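Local coordinates for Alpha/beta hydrolase fold protein (Marinomonas mediterranea, PDB 6CXT), which carries a pyrrole-2-carbonyl thioester on the phosphopantetheine arm of its carrier-protein domain, one part of a longer protein, during thiotemplated pyrrole biosynthesis, at residues 22-28 against 63-67. Residues are numbered along the deposited sequence; the frame is centred on the assembly and turned at random.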
loop_
_atom_site.group_PDB
_atom_site.type_symbol
_atom_site.label_atom_id
_atom_site.label_comp_id
_atom_site.label_asym_id
_atom_site.label_seq_id
_atom_site.Cartn_x
_atom_site.Cartn_y
_atom_site.Cartn_z
ATOM N N ASP A 22 23.620 10.642 -37.565
ATOM C CA ASP A 22 24.907 11.192 -37.925
ATOM C C ASP A 22 25.020 12.631 -37.435
ATOM O O ASP A 22 24.093 13.151 -36.775
ATOM C CB ASP A 22 25.172 11.042 -39.462
ATOM C CG ASP A 22 24.186 11.823 -40.330
ATOM O OD1 ASP A 22 23.717 12.919 -39.950
ATOM O OD2 ASP A 22 23.867 11.334 -41.425
ATOM N N GLN A 23 26.130 13.282 -37.805
ATOM C CA GLN A 23 26.435 14.631 -37.364
ATOM C C GLN A 23 25.448 15.686 -37.935
ATOM O O GLN A 23 25.440 16.830 -37.457
ATOM C CB GLN A 23 27.909 14.985 -37.679
ATOM C CG GLN A 23 28.200 15.324 -39.146
ATOM C CD GLN A 23 28.306 14.125 -40.107
ATOM O OE1 GLN A 23 27.852 13.005 -39.835
ATOM N NE2 GLN A 23 28.911 14.376 -41.260
ATOM N N ASN A 24 24.605 15.282 -38.894
ATOM C CA ASN A 24 23.566 16.184 -39.505
ATOM C C ASN A 24 22.126 15.983 -39.057
ATOM O O ASN A 24 21.239 16.763 -39.439
ATOM C CB ASN A 24 23.577 16.061 -41.030
ATOM C CG ASN A 24 24.866 16.586 -41.617
ATOM O OD1 ASN A 24 25.335 17.679 -41.239
ATOM N ND2 ASN A 24 25.499 15.776 -42.457
ATOM N N THR A 25 21.877 14.921 -38.303
ATOM C CA THR A 25 20.508 14.658 -37.829
ATOM C C THR A 25 20.007 15.861 -36.999
ATOM O O THR A 25 20.711 16.327 -36.094
ATOM C CB THR A 25 20.474 13.340 -37.045
ATOM O OG1 THR A 25 21.103 12.316 -37.859
ATOM C CG2 THR A 25 19.014 12.949 -36.699
ATOM N N PRO A 26 18.842 16.425 -37.383
ATOM C CA PRO A 26 18.331 17.566 -36.641
ATOM C C PRO A 26 17.737 17.102 -35.280
ATOM O O PRO A 26 16.615 16.568 -35.241
ATOM C CB PRO A 26 17.277 18.171 -37.577
ATOM C CG PRO A 26 16.903 17.087 -38.530
ATOM C CD PRO A 26 17.990 16.054 -38.537
ATOM N N LEU A 27 18.531 17.323 -34.223
ATOM C CA LEU A 27 18.283 16.779 -32.846
ATOM C C LEU A 27 17.034 17.387 -32.213
ATOM O O LEU A 27 16.228 16.659 -31.608
ATOM C CB LEU A 27 19.500 16.990 -31.926
ATOM C CG LEU A 27 20.848 16.310 -32.343
ATOM C CD1 LEU A 27 21.968 16.682 -31.395
ATOM C CD2 LEU A 27 20.708 14.792 -32.493
ATOM N N LEU A 28 16.878 18.700 -32.372
ATOM C CA LEU A 28 15.708 19.429 -31.858
ATOM C C LEU A 28 14.506 19.171 -32.683
ATOM O O LEU A 28 13.428 18.909 -32.153
ATOM C CB LEU A 28 15.959 20.920 -31.805
ATOM C CG LEU A 28 17.055 21.348 -30.837
ATOM C CD1 LEU A 28 17.429 22.777 -31.132
ATOM C CD2 LEU A 28 16.675 21.185 -29.363
ATOM N N PHE A 63 22.356 23.550 -30.669
ATOM C CA PHE A 63 21.819 22.191 -30.450
ATOM C C PHE A 63 21.117 21.685 -31.660
ATOM O O PHE A 63 20.431 20.643 -31.648
ATOM C CB PHE A 63 20.970 22.114 -29.178
ATOM C CG PHE A 63 21.794 22.199 -27.929
ATOM C CD1 PHE A 63 22.268 23.437 -27.447
ATOM C CD2 PHE A 63 22.168 21.020 -27.253
ATOM C CE1 PHE A 63 23.076 23.504 -26.291
ATOM C CE2 PHE A 63 22.974 21.087 -26.122
ATOM C CZ PHE A 63 23.411 22.318 -25.622
ATOM N N GLU A 64 21.382 22.362 -32.770
ATOM C CA GLU A 64 20.774 21.925 -33.998
ATOM C C GLU A 64 21.118 20.481 -34.327
ATOM O O GLU A 64 20.237 19.675 -34.710
ATOM C CB GLU A 64 21.195 22.875 -35.150
ATOM C CG GLU A 64 20.504 22.501 -36.433
ATOM C CD GLU A 64 20.896 23.354 -37.619
ATOM O OE1 GLU A 64 21.802 24.229 -37.521
ATOM O OE2 GLU A 64 20.263 23.103 -38.652
ATOM N N ASN A 65 22.386 20.126 -34.194
ATOM C CA ASN A 65 22.817 18.786 -34.559
ATOM C C ASN A 65 24.118 18.530 -33.835
ATOM O O ASN A 65 24.607 19.413 -33.093
ATOM C CB ASN A 65 22.975 18.631 -36.095
ATOM C CG ASN A 65 23.908 19.701 -36.698
ATOM O OD1 ASN A 65 25.000 19.958 -36.165
ATOM N ND2 ASN A 65 23.448 20.357 -37.788
ATOM N N VAL A 66 24.661 17.318 -34.033
ATOM C CA VAL A 66 25.910 16.914 -33.361
ATOM C C VAL A 66 27.109 17.835 -33.753
ATOM O O VAL A 66 27.936 18.232 -32.907
ATOM C CB VAL A 66 26.188 15.397 -33.578
ATOM C CG1 VAL A 66 27.579 14.995 -33.111
ATOM C CG2 VAL A 66 25.148 14.544 -32.810
ATOM N N ALA A 67 27.149 18.203 -35.040
ATOM C CA ALA A 67 28.223 19.066 -35.552
ATOM C C ALA A 67 28.232 20.405 -34.816
ATOM O O ALA A 67 29.283 20.809 -34.278
ATOM C CB ALA A 67 28.054 19.238 -37.072
HETATM O O HOH W 1 23.036 15.168 -35.190
HETATM O O HOH W 2 20.876 19.500 -38.887
HETATM O O HOH W 3 17.454 20.302 -34.767
#
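Leu27 lays its isobutyl group along the backbone that leads into helix 66-75, with CD1 3.7 Å from C of Asn65 and 4.1 Å from CG2 of Val66. Its amide is fixed as well: Leu27 N donates to Glu64 O at 2.9 Å, from a position tilted 28° off the carbonyl plane, and a water that donates a hydrogen bond to the same oxygen also accepts a weak one from Leu28 N. Next along, CG of Leu28 rests 3.5 Å from Phe63 O. The other end illustrates how a helix start can be held by a turn. Residues 22-25 form a type I turn, with an Asx turn at Asp22, and Gln23 O accepts from Ala67 N on an in-plane lone pair. Asn65 is the N-cap; with chi1 at 54°, its CG sits between backbone N and carbonyl carbon, and OD1 bonds to Thr68 N. CB of Asn65 abuts both Thr25 O (3.2 Å) and Gln23 O, while ND2 reaches Asn24 O through water. The first helical amide, Val66 N, is satisfied by another water, which donates to both Asp22 O and Thr25 O. In this carrier-protein domain, the long loop after helix 7-13 is thus bound to the start of helix 66-75; Leu27 and Val66 both pack on Ile9 of helix 7-13, and Phe63 reaches Met38 and Leu41 of helix 35-49.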